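Local coordinates for transcriptional regulator, ROK family (Vibrio cholerae O1 biovar eltor, PDB 1Z05), which probably binds DNA as a zinc-containing, Mlc-like regulator that controls transcription of carbohydrate-metabolism genes, at residues L223-L227 with F228-Q232; I361-G365 with V366-A370; E384-P388 with V389-D393. All coordinates share one frame; numbering follows the deposited sequence. Where two conformers were deposited one is given.

Contact 1: residues L223-L227 with F228-Q232; sequences LAEKL and FGHSQ
With CG beside the backbone N (chi1 -66°) and the chain bent at chi2 (-64°), Glu-225 carries its carboxylate to the peptide N-H of His-230. There OE1 of Glu-225 accepts from N of His-230 at 3.0 Å, met nearly end-on, while its main-chain O takes N of Ser-231, also at 3.0 Å, from above the carbonyl plane, and more weakly N of Gly-229. One residue thus receives three loop N-H groups with two of its oxygens. The buried carboxylate has further donors: OE1 is reached by N of Arg-400, and OE2 by N of Phe-401 and NE1 of Trp-221, a set that would favour the ionised form. On another flank, CB of Leu-227 lies over one face of the Phe-228 ring, 4.3 Å from its centroid. Gln-232 ties the loop to itself, its NE2 donating to O of Gly-229 (3.0 Å) on a lone pair. NZ of Lys-226 bonds O of Val-234 and, weakly, O of Gln-232. Helix 217-228 ends here, its last turn running into the loop toward strand 237-242 of the ASKHA-type ROK fold, with Glu-225 receiving loop N-H groups through both side chain and main chain.

Contact 2: residues I361-G365 with V366-A370; sequences ILIGG and VINQA
ND2 of Asn-368 is gripped twice: it donates to O of Ile-363 at 2.8 Å and to a water at 3.0 Å, and that same water accepts from N of Gly-365 at 3.1 Å. The direct bond is fairly straight (160° at the hydrogen) and lies close to the amide plane of Asn-368, yet it arrives from above the carbonyl plane of Ile-363 and so misses its lone pairs. A chi1 of -81°, with CG beside the backbone N, turns the amide back toward the strand. The other end of the amide is fixed too, since OD1 is hydrogen-bonded to OH of Tyr-375; with both ends engaged, the amide has little freedom to flip. OD1 also rests against CG2 of Ile-363, at 3.6 Å. The turn links strand 360-364, which runs parallel to both its neighbours, 237-242 and 395-398, to helix 371-385. Its Gly-Gly pair, after a sheet strand and before a helix, is consistent with the position of the adenosine motif in ASKHA relatives, though the likeness does not by itself imply nucleotide binding here. Gly-365 has a positive phi of 140°, a conformation most accessible to glycine, and directs the chain into a 3-10 turn. There O of Gly-365 receives N of Asn-368 at 3.1 Å, the first of three successive bonds spanning three residues; the next joins N of Gln-369 to O of Val-366 at 2.9 Å, and the last brings N of Ala-370, the N-cap residue of the following helix, to O of Ile-367. Apolar packing is lighter across the turn itself, with CG2 of Ile-363 and CG2 of Ile-367 4.5 Å apart. Both isoleucines also touch Ile-242 of strand 237-242, Ile-363 adds Leu-396 on the other neighbouring strand, and Ile-367 reaches Cys-324 of helix 320-328.

Contact 3: residues E384-P388 with V389-D393; sequences EQSLP and VYHQD
The imidazole of His-391 folds back onto the segment before it, and ND1 donates to OG of Ser-386 at 3.0 Å, with the hydroxyl oxygen tilted 21° out of the ring plane. One face of the same ring is covered by CA of Pro-388, a CH-pi contact 3.7 Å from the centroid and offset toward the rim. Beside this polar pair, CD1 of Leu-387 packs obliquely on the Tyr-390 ring, coming to 3.6 Å from CE1. The histidine is put there by its chi1 of 67°, which sets CG between the backbone N and the carbonyl carbon and curls the ring under the turn instead of away from it. The turn in its own right is drawn in by backbone bonds: N of Tyr-390 reaches O of Leu-387 at 2.9 Å, and N of His-391 meets O of Pro-388 at 3.1 Å, with a weaker pull from O of Leu-387. In the next shell, OG of Ser-386 is bonded to O of Ile-382 in helix 371-385, so the hydroxyl connects that helix to the short helix 388-391. The second subunit covers the apolar side, with its Asn-263 against Tyr-390 and its Cys-281, a zinc ligand, against both Leu-387 and Pro-388, and a zinc ion lies about 5 Å from the Leu-387 side chain. A sulfate, probably from the crystallisation liquor, comes within about 3 Å of the His-391 side chain. Because ND1 acts as donor, it carries a proton, while the serine relays the bond onward to a main-chain carbonyl; the nearby sulfate would probably favour a doubly protonated, cationic imidazole.

How the contacts relate
Contacts 1 and 2 meet in the fold, where Leu-362 of strand 360-364 packs its CD1 against CB of Glu-225 (3.6 Å) and also touches Ser-231. Contact 3 touches neither, its nearest atoms being about 8 Å from contact 2 and about 11 Å from contact 1, yet helix 371-385 leads from the turn of contact 2 to it. Contact 2 is the buried one, at the end of strand 360-364, a central strand of a mixed sheet, and relies on a neutral amide and a bound water. Contact 1, partly buried, uses a carboxylate to collect peptide N-H groups at a helix end. Contact 3, partly buried and farthest from the chain centre, employs an imidazole and alone faces the second subunit.

Contact 1: residues L223-L227 with F228-Q232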
# COMPACT_ATOMS: atom_id res chain seq x y z
N LEU A 223 7.55 -7.47 8.55
CA LEU A 223 7.61 -8.72 7.77
C LEU A 223 8.00 -9.94 8.60
O LEU A 223 7.42 -11.01 8.40
CB LEU A 223 8.56 -8.56 6.57
CG LEU A 223 8.63 -9.71 5.55
CD1 LEU A 223 7.28 -9.95 4.87
CD2 LEU A 223 9.71 -9.47 4.51
N ALA A 224 8.98 -9.80 9.50
CA ALA A 224 9.33 -10.87 10.42
C ALA A 224 8.17 -11.27 11.33
O ALA A 224 8.00 -12.44 11.65
CB ALA A 224 10.56 -10.51 11.27
N GLU A 225 7.38 -10.29 11.75
CA GLU A 225 6.20 -10.61 12.56
C GLU A 225 5.17 -11.40 11.75
O GLU A 225 4.55 -12.33 12.26
CB GLU A 225 5.61 -9.34 13.19
CG GLU A 225 6.52 -8.64 14.23
CD GLU A 225 6.82 -9.47 15.49
OE1 GLU A 225 5.99 -10.31 15.92
OE2 GLU A 225 7.91 -9.26 16.07
N LYS A 226 5.00 -11.04 10.48
CA LYS A 226 4.11 -11.77 9.56
C LYS A 226 4.61 -13.19 9.19
O LYS A 226 3.81 -14.12 9.07
CB LYS A 226 3.89 -10.91 8.30
CG LYS A 226 3.14 -11.59 7.14
CD LYS A 226 1.74 -12.07 7.54
CE LYS A 226 1.09 -12.91 6.44
NZ LYS A 226 -0.03 -13.71 6.99
N LEU A 227 5.92 -13.34 9.00
CA LEU A 227 6.49 -14.64 8.62
C LEU A 227 6.86 -15.57 9.79
O LEU A 227 6.78 -16.80 9.66
CB LEU A 227 7.70 -14.46 7.70
CG LEU A 227 7.44 -13.70 6.39
CD1 LEU A 227 8.72 -13.56 5.56
CD2 LEU A 227 6.32 -14.37 5.56
N PHE A 228 7.27 -14.98 10.92
CA PHE A 228 7.88 -15.75 12.01
C PHE A 228 7.27 -15.40 13.36
O PHE A 228 7.53 -16.09 14.35
CB PHE A 228 9.38 -15.44 12.12
CG PHE A 228 10.20 -15.82 10.93
CD1 PHE A 228 10.43 -17.16 10.63
CD2 PHE A 228 10.80 -14.84 10.15
CE1 PHE A 228 11.21 -17.52 9.52
CE2 PHE A 228 11.57 -15.19 9.06
CZ PHE A 228 11.78 -16.54 8.74
N GLY A 229 6.49 -14.33 13.42
CA GLY A 229 6.13 -13.74 14.71
C GLY A 229 4.65 -13.74 15.02
O GLY A 229 3.96 -14.73 14.82
N HIS A 230 4.17 -12.60 15.52
CA HIS A 230 2.82 -12.58 16.10
C HIS A 230 1.74 -12.01 15.20
O HIS A 230 0.66 -11.65 15.67
CB HIS A 230 2.84 -11.90 17.47
CG HIS A 230 3.39 -12.78 18.55
ND1 HIS A 230 3.73 -12.29 19.80
CD2 HIS A 230 3.66 -14.10 18.58
CE1 HIS A 230 4.17 -13.29 20.55
NE2 HIS A 230 4.15 -14.39 19.83
N SER A 231 2.01 -11.94 13.90
CA SER A 231 0.98 -11.57 12.94
C SER A 231 0.90 -12.57 11.79
O SER A 231 0.43 -12.25 10.71
CB SER A 231 1.18 -10.13 12.43
OG SER A 231 2.31 -10.01 11.59
N GLN A 232 1.34 -13.80 12.05
CA GLN A 232 1.24 -14.88 11.06
C GLN A 232 -0.18 -15.23 10.63
O GLN A 232 -0.39 -15.71 9.51
CB GLN A 232 1.88 -16.17 11.58
CG GLN A 232 3.38 -16.11 11.80
CD GLN A 232 3.91 -17.42 12.33
OE1 GLN A 232 3.98 -18.41 11.61
NE2 GLN A 232 4.30 -17.43 13.60

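Contact 2: residues I361-G365 with V366-A370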
# COMPACT_ATOMS: atom_id res chain seq x y z
N ILE A 361 -3.14 -5.30 15.49
CA ILE A 361 -2.16 -4.29 15.87
C ILE A 361 -1.11 -4.93 16.77
O ILE A 361 -1.45 -5.53 17.79
CB ILE A 361 -2.80 -3.08 16.64
CG1 ILE A 361 -3.97 -2.47 15.86
CG2 ILE A 361 -1.73 -2.03 16.99
CD1 ILE A 361 -3.62 -1.95 14.48
N LEU A 362 0.16 -4.79 16.40
CA LEU A 362 1.26 -5.23 17.27
C LEU A 362 2.04 -4.03 17.77
O LEU A 362 2.27 -3.07 17.04
CB LEU A 362 2.22 -6.18 16.55
CG LEU A 362 1.75 -7.38 15.73
CD1 LEU A 362 2.94 -8.29 15.43
CD2 LEU A 362 0.69 -8.16 16.43
N ILE A 363 2.47 -4.12 19.02
CA ILE A 363 3.28 -3.10 19.67
C ILE A 363 4.68 -3.67 19.93
O ILE A 363 4.83 -4.75 20.50
CB ILE A 363 2.61 -2.63 21.00
CG1 ILE A 363 1.16 -2.16 20.74
CG2 ILE A 363 3.44 -1.54 21.67
CD1 ILE A 363 1.03 -0.87 19.90
N GLY A 364 5.70 -2.95 19.50
CA GLY A 364 7.07 -3.35 19.74
C GLY A 364 7.89 -2.26 20.39
O GLY A 364 7.76 -1.08 20.05
N GLY A 365 8.75 -2.66 21.32
CA GLY A 365 9.64 -1.73 22.00
C GLY A 365 9.76 -2.05 23.48
O GLY A 365 8.97 -2.85 24.00
N VAL A 366 10.73 -1.43 24.15
CA VAL A 366 10.97 -1.68 25.57
C VAL A 366 9.74 -1.32 26.42
O VAL A 366 9.52 -1.90 27.49
CB VAL A 366 12.26 -0.97 26.10
CG1 VAL A 366 13.49 -1.44 25.34
CG2 VAL A 366 12.14 0.54 26.01
N ILE A 367 8.93 -0.40 25.91
CA ILE A 367 7.68 0.02 26.55
C ILE A 367 6.70 -1.13 26.83
O ILE A 367 5.77 -0.98 27.63
CB ILE A 367 6.99 1.14 25.72
CG1 ILE A 367 6.21 2.09 26.63
CG2 ILE A 367 6.13 0.55 24.58
CD1 ILE A 367 7.11 3.01 27.44
N ASN A 368 6.91 -2.27 26.18
CA ASN A 368 6.11 -3.46 26.46
C ASN A 368 6.30 -4.03 27.87
O ASN A 368 5.52 -4.87 28.33
CB ASN A 368 6.33 -4.54 25.40
CG ASN A 368 5.52 -4.30 24.14
OD1 ASN A 368 4.35 -3.92 24.20
ND2 ASN A 368 6.15 -4.51 22.98
N GLN A 369 7.34 -3.55 28.56
CA GLN A 369 7.58 -3.92 29.96
C GLN A 369 6.56 -3.27 30.90
O GLN A 369 6.45 -3.65 32.07
CB GLN A 369 9.02 -3.57 30.36
CG GLN A 369 10.06 -4.46 29.68
CD GLN A 369 11.48 -3.92 29.76
OE1 GLN A 369 11.77 -2.98 30.50
NE2 GLN A 369 12.38 -4.51 28.98
N ALA A 370 5.82 -2.30 30.38
CA ALA A 370 4.70 -1.69 31.10
C ALA A 370 3.38 -1.87 30.35
O ALA A 370 2.46 -1.06 30.49
CB ALA A 370 4.98 -0.21 31.35
O HOH W 1 8.71 -5.71 21.91

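Contact 3: residues E384-P388 with V389-D393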
# COMPACT_ATOMS: atom_id res chain seq x y z
N GLU A 384 -12.39 5.62 20.91
CA GLU A 384 -12.98 6.95 20.85
C GLU A 384 -12.67 7.68 19.54
O GLU A 384 -13.30 8.69 19.23
CB GLU A 384 -12.53 7.77 22.06
CG GLU A 384 -13.17 7.30 23.38
CD GLU A 384 -12.73 8.11 24.59
OE1 GLU A 384 -11.97 9.09 24.43
OE2 GLU A 384 -13.16 7.75 25.71
N GLN A 385 -11.71 7.16 18.77
CA GLN A 385 -11.20 7.89 17.61
C GLN A 385 -11.15 7.08 16.30
O GLN A 385 -10.51 7.49 15.33
CB GLN A 385 -9.83 8.48 17.93
CG GLN A 385 -9.85 9.40 19.17
CD GLN A 385 -8.48 9.88 19.57
OE1 GLN A 385 -7.57 9.98 18.74
NE2 GLN A 385 -8.31 10.20 20.86
N SER A 386 -11.83 5.95 16.29
CA SER A 386 -11.97 5.13 15.08
C SER A 386 -13.33 4.44 15.10
O SER A 386 -13.95 4.33 16.17
CB SER A 386 -10.81 4.12 14.95
OG SER A 386 -10.83 3.14 15.99
N LEU A 387 -13.80 4.02 13.92
CA LEU A 387 -15.11 3.39 13.79
C LEU A 387 -15.21 2.10 14.61
O LEU A 387 -14.31 1.25 14.54
CB LEU A 387 -15.39 3.06 12.31
CG LEU A 387 -15.76 4.18 11.34
CD1 LEU A 387 -15.74 3.68 9.89
CD2 LEU A 387 -17.11 4.77 11.65
N PRO A 388 -16.29 1.96 15.39
CA PRO A 388 -16.60 0.70 16.07
C PRO A 388 -16.39 -0.54 15.21
O PRO A 388 -15.70 -1.46 15.64
CB PRO A 388 -18.07 0.87 16.46
CG PRO A 388 -18.16 2.34 16.77
CD PRO A 388 -17.29 3.00 15.71
N VAL A 389 -16.93 -0.56 13.99
CA VAL A 389 -16.78 -1.71 13.10
C VAL A 389 -15.31 -2.05 12.80
O VAL A 389 -14.97 -3.22 12.59
CB VAL A 389 -17.63 -1.56 11.79
CG1 VAL A 389 -17.01 -0.55 10.83
CG2 VAL A 389 -17.81 -2.91 11.11
N TYR A 390 -14.45 -1.03 12.80
CA TYR A 390 -13.02 -1.21 12.52
C TYR A 390 -12.24 -1.79 13.69
O TYR A 390 -11.24 -2.47 13.49
CB TYR A 390 -12.38 0.14 12.17
CG TYR A 390 -12.51 0.59 10.73
CD1 TYR A 390 -13.71 0.45 10.02
CD2 TYR A 390 -11.44 1.20 10.10
CE1 TYR A 390 -13.81 0.89 8.70
CE2 TYR A 390 -11.53 1.65 8.79
CZ TYR A 390 -12.71 1.50 8.09
OH TYR A 390 -12.76 1.95 6.79
N HIS A 391 -12.67 -1.50 14.92
CA HIS A 391 -11.88 -1.88 16.09
C HIS A 391 -12.57 -2.90 17.01
O HIS A 391 -12.10 -3.14 18.13
CB HIS A 391 -11.45 -0.63 16.88
CG HIS A 391 -12.57 0.11 17.54
ND1 HIS A 391 -12.90 1.40 17.20
CD2 HIS A 391 -13.44 -0.26 18.50
CE1 HIS A 391 -13.93 1.80 17.93
NE2 HIS A 391 -14.28 0.81 18.73
N GLN A 392 -13.65 -3.52 16.53
CA GLN A 392 -14.44 -4.46 17.32
C GLN A 392 -13.66 -5.71 17.77
O GLN A 392 -13.55 -5.99 18.96
CB GLN A 392 -15.73 -4.87 16.58
CG GLN A 392 -16.96 -4.07 17.01
CD GLN A 392 -18.22 -4.42 16.22
OE1 GLN A 392 -18.27 -5.41 15.48
NE2 GLN A 392 -19.26 -3.61 16.39
N ASP A 393 -13.14 -6.44 16.79
CA ASP A 393 -12.40 -7.67 17.05
C ASP A 393 -10.90 -7.44 16.89
O ASP A 393 -10.15 -8.34 16.49
CB ASP A 393 -12.88 -8.78 16.11
CG ASP A 393 -13.26 -8.25 14.73
OD1 ASP A 393 -12.46 -7.52 14.11
OD2 ASP A 393 -14.38 -8.57 14.26